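PDB 4G78: histidine phosphotransfer protein from Medicago truncatula, which probably relays phosphoryl groups from cytokinin sensor histidine kinases to response regulators in plant two-component signalling. Local coordinates for residues A[12-15]-A[16-20]; A[24-27]-A[28-31]; A[60-63]-A[64-68]; A[120-123]-A[124-128]. All coordinates share one frame; numbering follows the deposited sequence. Where two conformers were deposited one is given.

Overall arrangement
Contacts 1 to 4 follow one another along an all-helical chain. Contacts 1 and 2, on helices 6-20 and 26-32, have centres about 12 Å apart and meet where the F19 ring packs against S29 and the backbone of L24 and D25. Contact 4, on helix 110-145, joins both through one methyl group: L127 CD1 lies 4.1 Å from M18 CE and 3.9 Å from L24 CD2. At its other end, L120 packs on M61 of contact 3, whose centre is about 35 Å from that of contact 1. H80, the predicted phosphorylation site, belongs to helix 72-89, against which contact 3 packs; it is not phosphorylated here.

Contact 1: residues A[12-15]-A[16-20]; sequences RDHE and AAMFQ
M18 lays its side chain over one face of the H14 imidazole. M18 CG stands 4.0 Å above the plane of the H14 ring, displaced toward the rim, and makes a CH-pi contact. The sulfur lies more obliquely, with M18 SD 3.5 Å from H14 NE2. CG of H14 is anti to the backbone N (chi1 175°), which lets the ring meet the methionine one turn later. H14 NE2 is bonded to N130 O, and Y133 meets the imidazole edge-to-face, both from helix 110-145.

On the neighbouring side of the helix E15 and F19 run side by side in the same direction, their carboxylate and ring planes 79° apart. E15 CG approaches the edge of the phenyl group, 4.0 Å from F19 CE2. The E15 carbonyl also lies near the ring plane, with E15 O 3.3 Å from F19 CD2, while it accepts the backbone bond from F19 N at 3.1 Å. Beyond E15, the phenyl group reaches L24, F28 and S29. Were F19 an alanine, the E15 methylene, L24, F28 and S29 would lose their aromatic neighbour, and a gap would probably open toward helix 26-32. H14 and E15 each have a second conformer, so their side-chain contacts hold for one of two states. The chemistry is thus divided: M18 CG covers the imidazole face, with the sulfur set obliquely beside NE2, while NE2 bonds N130 O on helix 110-145.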
loop_
_atom_site.group_PDB
_atom_site.type_symbol
_atom_site.label_atom_id
_atom_site.label_comp_id
_atom_site.label_asym_id
_atom_site.label_seq_id
_atom_site.Cartn_x
_atom_site.Cartn_y
_atom_site.Cartn_z
ATOM N N ARG A 12 13.518 -7.609 10.486
ATOM C CA ARG A 12 13.633 -6.303 11.121
ATOM C C ARG A 12 14.293 -5.311 10.146
ATOM O O ARG A 12 13.888 -4.131 10.118
ATOM C CB ARG A 12 14.457 -6.413 12.417
ATOM C CG ARG A 12 13.740 -7.120 13.530
ATOM C CD ARG A 12 14.489 -7.025 14.863
ATOM N NE ARG A 12 15.741 -7.655 14.875
ATOM C CZ ARG A 12 16.059 -8.883 15.282
ATOM N NH1 ARG A 12 15.131 -9.722 15.710
ATOM N NH2 ARG A 12 17.321 -9.285 15.205
ATOM N N ASP A 13 15.305 -5.725 9.423
ATOM C CA ASP A 13 16.037 -4.834 8.526
ATOM C C ASP A 13 15.141 -4.370 7.361
ATOM O O ASP A 13 15.119 -3.202 6.995
ATOM C CB ASP A 13 17.274 -5.506 7.981
ATOM C CG ASP A 13 18.389 -5.683 9.022
ATOM O OD1 ASP A 13 18.356 -4.986 10.033
ATOM O OD2 ASP A 13 19.281 -6.529 8.734
ATOM N N HIS A 14 14.408 -5.337 6.778
ATOM C CA HIS A 14 13.535 -5.014 5.636
ATOM C C HIS A 14 12.405 -4.077 6.061
ATOM O O HIS A 14 12.089 -3.116 5.379
ATOM C CB HIS A 14 13.018 -6.351 5.123
ATOM C CG HIS A 14 11.999 -6.123 4.011
ATOM N ND1 HIS A 14 12.326 -5.603 2.795
ATOM C CD2 HIS A 14 10.667 -6.364 3.988
ATOM C CE1 HIS A 14 11.242 -5.488 2.049
ATOM N NE2 HIS A 14 10.212 -5.966 2.726
ATOM N N GLU A 15 11.794 -4.425 7.189
ATOM C CA GLU A 15 10.706 -3.493 7.660
ATOM C C GLU A 15 11.261 -2.117 7.958
ATOM O O GLU A 15 10.631 -1.131 7.583
ATOM C CB GLU A 15 10.063 -4.106 8.883
ATOM C CG GLU A 15 8.874 -3.359 9.402
ATOM C CD GLU A 15 8.313 -4.090 10.616
ATOM O OE1 GLU A 15 7.599 -5.048 10.409
ATOM O OE2 GLU A 15 8.695 -3.791 11.755
ATOM N N ALA A 16 12.396 -2.046 8.657
ATOM C CA ALA A 16 12.957 -0.737 8.954
ATOM C C ALA A 16 13.284 0.026 7.654
ATOM O O ALA A 16 13.121 1.248 7.611
ATOM C CB ALA A 16 14.199 -0.868 9.822
ATOM N N ALA A 17 13.775 -0.683 6.649
ATOM C CA ALA A 17 14.079 -0.030 5.362
ATOM C C ALA A 17 12.807 0.513 4.732
ATOM O O ALA A 17 12.817 1.599 4.139
ATOM C CB ALA A 17 14.775 -1.004 4.443
ATOM N N MET A 18 11.715 -0.233 4.823
ATOM C CA MET A 18 10.438 0.239 4.289
ATOM C C MET A 18 10.007 1.526 4.942
ATOM O O MET A 18 9.478 2.437 4.282
ATOM C CB MET A 18 9.373 -0.827 4.379
ATOM C CG MET A 18 9.550 -1.999 3.477
ATOM S SD MET A 18 8.204 -3.180 3.484
ATOM C CE MET A 18 6.938 -2.193 2.662
ATOM N N PHE A 19 10.165 1.637 6.268
ATOM C CA PHE A 19 9.863 2.884 6.929
ATOM C C PHE A 19 10.846 3.995 6.504
ATOM O O PHE A 19 10.429 5.109 6.198
ATOM C CB PHE A 19 9.907 2.723 8.467
ATOM C CG PHE A 19 8.641 2.141 9.020
ATOM C CD1 PHE A 19 7.588 2.976 9.371
ATOM C CD2 PHE A 19 8.475 0.773 9.184
ATOM C CE1 PHE A 19 6.406 2.461 9.890
ATOM C CE2 PHE A 19 7.268 0.247 9.673
ATOM C CZ PHE A 19 6.255 1.115 10.002
ATOM N N GLN A 20 12.148 3.698 6.463
ATOM C CA GLN A 20 13.126 4.750 6.194
ATOM C C GLN A 20 12.913 5.346 4.812
ATOM O O GLN A 20 13.087 6.550 4.602
ATOM C CB GLN A 20 14.537 4.186 6.381
ATOM C CG GLN A 20 15.602 5.266 6.409
ATOM C CD GLN A 20 16.014 5.784 5.050
ATOM O OE1 GLN A 20 15.888 5.082 4.037
ATOM N NE2 GLN A 20 16.584 6.967 5.031
#

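Contact 2: residues A[24-27]-A[28-31]; sequences LDDQ and FSQL
Q30 N donates to D26 O at 2.9 Å, and the side chains of the same two residues add a second bond. Q30 NE2 reaches D26 OD2 at 3.0 Å, almost straight at 171°, meeting the oxygen on its syn side but somewhat out of the carboxylate plane. The amide and carboxylate planes are turned 64° apart. Chi1 (-65°) brings Q30 CG to 3.3 Å from D26 O, and a bend at chi2 then turns the amide toward the D26 carboxylate. An alanine here takes the amide donor away from D26 OD2, and the carboxylate would probably be freer to swing.

The Q27 amide rests beside the next turn, Q27 NE2 lying 3.9 Å from L31 CD2; that nitrogen is also hydrogen-bonded to S88 O. On the buried side L24 spreads both methyls over the same face of the F28 ring. The CH-pi contact is made by L24 CD1, 4.1 Å from the F28 ring centroid, and L24 CD2 sits 3.9 Å above the ring plane toward its rim. F19, M47 and L131 also pack against that phenyl side chain, from three other helices.

At the start of helix 26-32, D25 O accepts from F28 N. Separately, D25 OD1 accepts from Q27 N at 2.9 Å, which makes D25 a typical helix N-cap: the aspartate satisfies a first-turn N-H with no carbonyl of a preceding helical turn to bond.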
loop_
_atom_site.group_PDB
_atom_site.type_symbol
_atom_site.label_atom_id
_atom_site.label_comp_id
_atom_site.label_asym_id
_atom_site.label_seq_id
_atom_site.Cartn_x
_atom_site.Cartn_y
_atom_site.Cartn_z
ATOM N N LEU A 24 6.047 2.941 4.369
ATOM C CA LEU A 24 5.152 2.724 5.495
ATOM C C LEU A 24 5.270 3.890 6.447
ATOM O O LEU A 24 6.339 4.481 6.586
ATOM C CB LEU A 24 5.569 1.450 6.256
ATOM C CG LEU A 24 5.537 0.181 5.418
ATOM C CD1 LEU A 24 6.137 -0.977 6.225
ATOM C CD2 LEU A 24 4.153 -0.118 4.909
ATOM N N ASP A 25 4.168 4.169 7.145
ATOM C CA ASP A 25 4.140 5.124 8.225
ATOM C C ASP A 25 3.474 4.515 9.456
ATOM O O ASP A 25 3.125 3.340 9.486
ATOM C CB ASP A 25 3.472 6.451 7.787
ATOM C CG ASP A 25 1.985 6.356 7.484
ATOM O OD1 ASP A 25 1.244 5.677 8.222
ATOM O OD2 ASP A 25 1.556 6.931 6.489
ATOM N N ASP A 26 3.344 5.331 10.490
ATOM C CA ASP A 26 2.921 4.819 11.777
ATOM C C ASP A 26 1.550 4.126 11.764
ATOM O O ASP A 26 1.292 3.333 12.655
ATOM C CB ASP A 26 2.867 5.955 12.820
ATOM C CG ASP A 26 2.713 5.399 14.224
ATOM O OD1 ASP A 26 3.659 4.711 14.687
ATOM O OD2 ASP A 26 1.692 5.664 14.861
ATOM N N GLN A 27 0.668 4.409 10.812
ATOM C CA GLN A 27 -0.566 3.595 10.799
ATOM C C GLN A 27 -0.283 2.155 10.596
ATOM O O GLN A 27 -0.988 1.275 11.157
ATOM C CB GLN A 27 -1.577 4.147 9.806
ATOM C CG GLN A 27 -2.817 3.232 9.657
ATOM C CD GLN A 27 -3.620 3.001 10.914
ATOM O OE1 GLN A 27 -3.435 3.672 11.932
ATOM N NE2 GLN A 27 -4.501 2.067 10.808
ATOM N N PHE A 28 0.738 1.809 9.806
ATOM C CA PHE A 28 1.123 0.421 9.660
ATOM C C PHE A 28 1.604 -0.134 11.014
ATOM O O PHE A 28 1.280 -1.230 11.423
ATOM C CB PHE A 28 2.174 0.246 8.576
ATOM C CG PHE A 28 2.497 -1.190 8.309
ATOM C CD1 PHE A 28 1.645 -1.932 7.462
ATOM C CD2 PHE A 28 3.602 -1.790 8.879
ATOM C CE1 PHE A 28 1.970 -3.257 7.260
ATOM C CE2 PHE A 28 3.886 -3.136 8.612
ATOM C CZ PHE A 28 3.057 -3.833 7.765
ATOM N N SER A 29 2.441 0.672 11.712
ATOM C CA SER A 29 2.875 0.275 13.040
ATOM C C SER A 29 1.682 0.012 13.966
ATOM O O SER A 29 1.741 -0.914 14.791
ATOM C CB SER A 29 3.756 1.395 13.644
ATOM O OG SER A 29 4.835 1.716 12.830
ATOM N N GLN A 30 0.669 0.825 13.871
ATOM C CA GLN A 30 -0.561 0.614 14.699
ATOM C C GLN A 30 -1.159 -0.723 14.382
ATOM O O GLN A 30 -1.653 -1.413 15.280
ATOM C CB GLN A 30 -1.551 1.720 14.480
ATOM C CG GLN A 30 -1.101 3.072 14.944
ATOM C CD GLN A 30 -0.793 3.169 16.366
ATOM O OE1 GLN A 30 -1.484 2.523 17.194
ATOM N NE2 GLN A 30 0.227 3.856 16.770
ATOM N N LEU A 31 -1.240 -1.101 13.123
ATOM C CA LEU A 31 -1.771 -2.442 12.755
ATOM C C LEU A 31 -0.946 -3.515 13.346
ATOM O O LEU A 31 -1.473 -4.599 13.667
ATOM C CB LEU A 31 -1.879 -2.562 11.273
ATOM C CG LEU A 31 -2.818 -1.665 10.523
ATOM C CD1 LEU A 31 -2.691 -1.922 9.006
ATOM C CD2 LEU A 31 -4.286 -1.799 11.043
#

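Contact 3: residues A[60-63]-A[64-68]; sequences NMSR and ALEQV
R63 reaches forward along the helix to grip E66, three residues on, an i to i+3 salt bridge on a largely exposed surface of helix 41-66 within the Hpt domain. Its CB sits 3.2 Å from A64 N, a consequence of the adjoining peptide, and CG lies anti to the carbonyl carbon. A bend at chi2 (-63°) brings R63 CD to 3.4 Å from E66 OE1, and one at chi3 (82°) turns NE toward the same oxygen. R63 NE donates to E66 OE1 at 2.6 Å, and R63 NH1 donates to E66 OE2 at 3.0 Å. This is a side-on, two-nitrogen grip, one nitrogen to each oxygen. Both oxygens lie close to the guanidinium plane, yet both nitrogens approach from above the carboxylate, since the two planes are 48° apart. E66 extends beyond CG, and the two side chains lie alongside each other. R63 has a second conformer, so this pairing, and the very short NE bond in it, is to be read with caution.

The backbone carbonyl of R63 is gripped as well. E66 N and the amide Q67 NE2 reach R63 O at 3.1 and 2.9 Å from opposite faces of its plane. The bond from E66 N spans three residues, unlike those from A64 N to N60 O and L65 N to M61 O, which span four; its own four-residue bond to S62 O is weak.

Of the other side chains, N60 and M61 pack on H78 of helix 72-89 and A64 on I75, while L65 touches both I75 and, on helix 110-145, L110, C113 and L117.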
loop_
_atom_site.group_PDB
_atom_site.type_symbol
_atom_site.label_atom_id
_atom_site.label_comp_id
_atom_site.label_asym_id
_atom_site.label_seq_id
_atom_site.Cartn_x
_atom_site.Cartn_y
_atom_site.Cartn_z
ATOM N N ASN A 60 -10.102 0.553 -12.396
ATOM C CA ASN A 60 -11.132 1.525 -12.746
ATOM C C ASN A 60 -10.597 2.814 -13.176
ATOM O O ASN A 60 -11.103 3.458 -14.130
ATOM C CB ASN A 60 -12.107 1.699 -11.558
ATOM C CG ASN A 60 -13.014 0.516 -11.373
ATOM O OD1 ASN A 60 -13.371 -0.089 -12.347
ATOM N ND2 ASN A 60 -13.546 0.144 -10.267
ATOM N N MET A 61 -9.531 3.308 -12.535
ATOM C CA MET A 61 -8.935 4.550 -12.904
ATOM C C MET A 61 -8.296 4.468 -14.303
ATOM O O MET A 61 -8.409 5.396 -15.124
ATOM C CB MET A 61 -7.799 5.018 -11.944
ATOM C CG MET A 61 -8.359 5.486 -10.632
ATOM S SD MET A 61 -7.147 5.965 -9.417
ATOM C CE MET A 61 -7.038 7.695 -9.871
ATOM N N SER A 62 -7.610 3.379 -14.572
ATOM C CA SER A 62 -7.001 3.175 -15.889
ATOM C C SER A 62 -8.041 3.244 -16.975
ATOM O O SER A 62 -7.883 3.918 -18.007
ATOM C CB SER A 62 -6.321 1.810 -15.823
ATOM O OG SER A 62 -5.584 1.675 -17.054
ATOM N N ARG A 63 -9.138 2.513 -16.805
ATOM C CA ARG A 63 -10.190 2.529 -17.782
ATOM C C ARG A 63 -10.809 3.890 -17.923
ATOM O O ARG A 63 -11.087 4.356 -19.047
ATOM C CB ARG A 63 -11.245 1.460 -17.463
ATOM C CG ARG A 63 -10.752 0.048 -17.501
ATOM C CD ARG A 63 -10.260 -0.423 -18.837
ATOM N NE ARG A 63 -8.913 -0.047 -19.143
ATOM C CZ ARG A 63 -7.815 -0.363 -18.475
ATOM N NH1 ARG A 63 -6.647 0.154 -18.808
ATOM N NH2 ARG A 63 -7.889 -1.211 -17.446
ATOM N N ALA A 64 -11.005 4.580 -16.823
ATOM C CA ALA A 64 -11.568 5.912 -16.884
ATOM C C ALA A 64 -10.771 6.836 -17.704
ATOM O O ALA A 64 -11.306 7.708 -18.454
ATOM C CB ALA A 64 -11.790 6.506 -15.478
ATOM N N LEU A 65 -9.415 6.807 -17.597
ATOM C CA LEU A 65 -8.550 7.696 -18.322
ATOM C C LEU A 65 -8.546 7.432 -19.812
ATOM O O LEU A 65 -8.117 8.320 -20.589
ATOM C CB LEU A 65 -7.122 7.648 -17.823
ATOM C CG LEU A 65 -6.970 8.371 -16.522
ATOM C CD1 LEU A 65 -5.429 8.336 -16.224
ATOM C CD2 LEU A 65 -7.323 9.809 -16.576
ATOM N N GLU A 66 -8.982 6.265 -20.244
ATOM C CA GLU A 66 -9.074 5.880 -21.656
ATOM C C GLU A 66 -10.343 6.254 -22.302
ATOM O O GLU A 66 -10.466 6.120 -23.526
ATOM C CB GLU A 66 -8.970 4.325 -21.835
ATOM C CG GLU A 66 -7.733 3.777 -21.358
ATOM C CD GLU A 66 -7.647 2.303 -21.270
ATOM O OE1 GLU A 66 -8.652 1.474 -21.181
ATOM O OE2 GLU A 66 -6.486 1.857 -21.263
ATOM N N GLN A 67 -11.342 6.659 -21.549
ATOM C CA GLN A 67 -12.639 7.039 -22.100
ATOM C C GLN A 67 -12.503 8.372 -22.810
ATOM O O GLN A 67 -11.688 9.221 -22.427
ATOM C CB GLN A 67 -13.719 7.133 -21.004
ATOM C CG GLN A 67 -13.929 5.873 -20.211
ATOM C CD GLN A 67 -14.122 4.648 -21.054
ATOM O OE1 GLN A 67 -15.037 4.601 -21.924
ATOM N NE2 GLN A 67 -13.211 3.598 -20.853
ATOM N N VAL A 68 -13.330 8.581 -23.808
ATOM C CA VAL A 68 -13.413 9.880 -24.491
ATOM C C VAL A 68 -14.854 10.294 -24.435
ATOM O O VAL A 68 -15.676 9.631 -25.023
ATOM C CB VAL A 68 -12.931 9.790 -25.931
ATOM C CG1 VAL A 68 -12.977 11.206 -26.522
ATOM C CG2 VAL A 68 -11.559 9.146 -25.980
#

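Contact 4: residues A[120-123]-A[124-128]; sequences LQQE and YSLLK
L126 folds against Q122 and E123 on helix 110-145, the long helix of the bundle in this histidine phosphotransfer protein, whose domain is built on a four-helix bundle. L126 and Q122 run alongside each other in the same direction, with L126 CD1 4.0 Å from Q122 CG. The leucine branch point also settles on the previous turn, L126 CG lying 3.3 Å from Q122 O; a chi1 of -73°, which puts CG anti to its own carbonyl carbon, sends it there. Q122 has a second conformer, so its methylene contact is less certain than the carbonyl one.

E123 crosses toward the same methyl, OE2 standing 4.1 Å from L126 CD1. The carboxylate forms a salt bridge from E123 OE1 to R93 NE, which helps to hold the glutamate beside the leucine. Y23 touches both E123 and L126 from the loop before helix 26-32.

Beneath these side chains runs regular helical bonding, exemplified by Y124 N to L120 O at 2.9 Å, and Y124 CB lies 3.3 Å from the same L120 O. On the buried side, L120 reaches V94, V97 and C98, while Y124 packs on F51, S54 and L58 of helix 41-66. Y124 OH is bonded to E55 OE2, which K128 NZ also meets in a salt bridge, and K128 CB stands 4.3 Å above one face of the Y124 ring, offset toward its rim.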
loop_
_atom_site.group_PDB
_atom_site.type_symbol
_atom_site.label_atom_id
_atom_site.label_comp_id
_atom_site.label_asym_id
_atom_site.label_seq_id
_atom_site.Cartn_x
_atom_site.Cartn_y
_atom_site.Cartn_z
ATOM N N LEU A 120 1.195 6.161 -9.358
ATOM C CA LEU A 120 0.372 5.408 -8.417
ATOM C C LEU A 120 0.525 3.910 -8.613
ATOM O O LEU A 120 0.699 3.125 -7.661
ATOM C CB LEU A 120 -1.083 5.847 -8.562
ATOM C CG LEU A 120 -2.074 5.158 -7.645
ATOM C CD1 LEU A 120 -1.697 5.347 -6.188
ATOM C CD2 LEU A 120 -3.480 5.664 -7.902
ATOM N N GLN A 121 0.457 3.471 -9.871
ATOM C CA GLN A 121 0.625 2.063 -10.148
ATOM C C GLN A 121 2.005 1.568 -9.710
ATOM O O GLN A 121 2.126 0.477 -9.133
ATOM C CB GLN A 121 0.424 1.941 -11.665
ATOM C CG GLN A 121 -0.822 1.614 -12.299
ATOM C CD GLN A 121 -1.034 1.947 -13.758
ATOM O OE1 GLN A 121 -2.161 2.007 -14.230
ATOM N NE2 GLN A 121 0.056 2.190 -14.488
ATOM N N GLN A 122 3.029 2.379 -9.985
ATOM C CA GLN A 122 4.431 2.057 -9.618
ATOM C C GLN A 122 4.539 1.894 -8.079
ATOM O O GLN A 122 5.117 0.941 -7.579
ATOM C CB GLN A 122 5.426 3.121 -10.075
ATOM C CG GLN A 122 6.911 2.904 -9.710
ATOM C CD GLN A 122 7.956 3.429 -10.680
ATOM O OE1 GLN A 122 8.982 2.755 -10.650
ATOM N NE2 GLN A 122 7.562 4.490 -11.337
ATOM N N GLU A 123 4.048 2.884 -7.400
ATOM C CA GLU A 123 4.129 2.904 -5.951
ATOM C C GLU A 123 3.340 1.776 -5.333
ATOM O O GLU A 123 3.785 1.161 -4.338
ATOM C CB GLU A 123 3.721 4.252 -5.410
ATOM C CG GLU A 123 4.758 5.324 -5.694
ATOM C CD GLU A 123 6.060 5.143 -4.981
ATOM O OE1 GLU A 123 6.073 4.549 -3.897
ATOM O OE2 GLU A 123 7.118 5.543 -5.530
ATOM N N TYR A 124 2.173 1.451 -5.880
ATOM C CA TYR A 124 1.373 0.353 -5.369
ATOM C C TYR A 124 2.131 -0.954 -5.530
ATOM O O TYR A 124 2.203 -1.770 -4.601
ATOM C CB TYR A 124 0.011 0.309 -6.069
ATOM C CG TYR A 124 -0.760 -0.887 -5.610
ATOM C CD1 TYR A 124 -1.359 -0.928 -4.355
ATOM C CD2 TYR A 124 -0.827 -1.998 -6.398
ATOM C CE1 TYR A 124 -2.004 -2.079 -3.897
ATOM C CE2 TYR A 124 -1.431 -3.176 -5.929
ATOM C CZ TYR A 124 -2.041 -3.189 -4.686
ATOM O OH TYR A 124 -2.671 -4.306 -4.179
ATOM N N SER A 125 2.702 -1.186 -6.703
ATOM C CA SER A 125 3.431 -2.418 -6.918
ATOM C C SER A 125 4.648 -2.525 -6.000
ATOM O O SER A 125 4.898 -3.621 -5.447
ATOM C CB SER A 125 3.826 -2.513 -8.393
ATOM O OG SER A 125 4.625 -3.661 -8.597
ATOM N N LEU A 126 5.364 -1.447 -5.808
ATOM C CA LEU A 126 6.530 -1.460 -4.895
ATOM C C LEU A 126 6.082 -1.822 -3.516
ATOM O O LEU A 126 6.722 -2.623 -2.799
ATOM C CB LEU A 126 7.236 -0.100 -4.896
ATOM C CG LEU A 126 8.033 0.238 -6.145
ATOM C CD1 LEU A 126 8.391 1.687 -6.171
ATOM C CD2 LEU A 126 9.324 -0.675 -6.164
ATOM N N LEU A 127 4.989 -1.196 -3.061
ATOM C CA LEU A 127 4.490 -1.470 -1.711
ATOM C C LEU A 127 4.094 -2.929 -1.573
ATOM O O LEU A 127 4.452 -3.606 -0.607
ATOM C CB LEU A 127 3.322 -0.560 -1.424
ATOM C CG LEU A 127 2.631 -0.870 -0.101
ATOM C CD1 LEU A 127 3.499 -0.508 1.093
ATOM C CD2 LEU A 127 1.326 -0.229 -0.064
ATOM N N LYS A 128 3.274 -3.407 -2.522
ATOM C CA LYS A 128 2.739 -4.770 -2.411
ATOM C C LYS A 128 3.877 -5.773 -2.416
ATOM O O LYS A 128 3.903 -6.716 -1.612
ATOM C CB LYS A 128 1.751 -5.034 -3.537
ATOM C CG LYS A 128 1.163 -6.420 -3.463
ATOM C CD LYS A 128 0.084 -6.685 -4.444
ATOM C CE LYS A 128 -0.614 -7.992 -4.271
ATOM N NZ LYS A 128 -1.466 -8.350 -5.414
#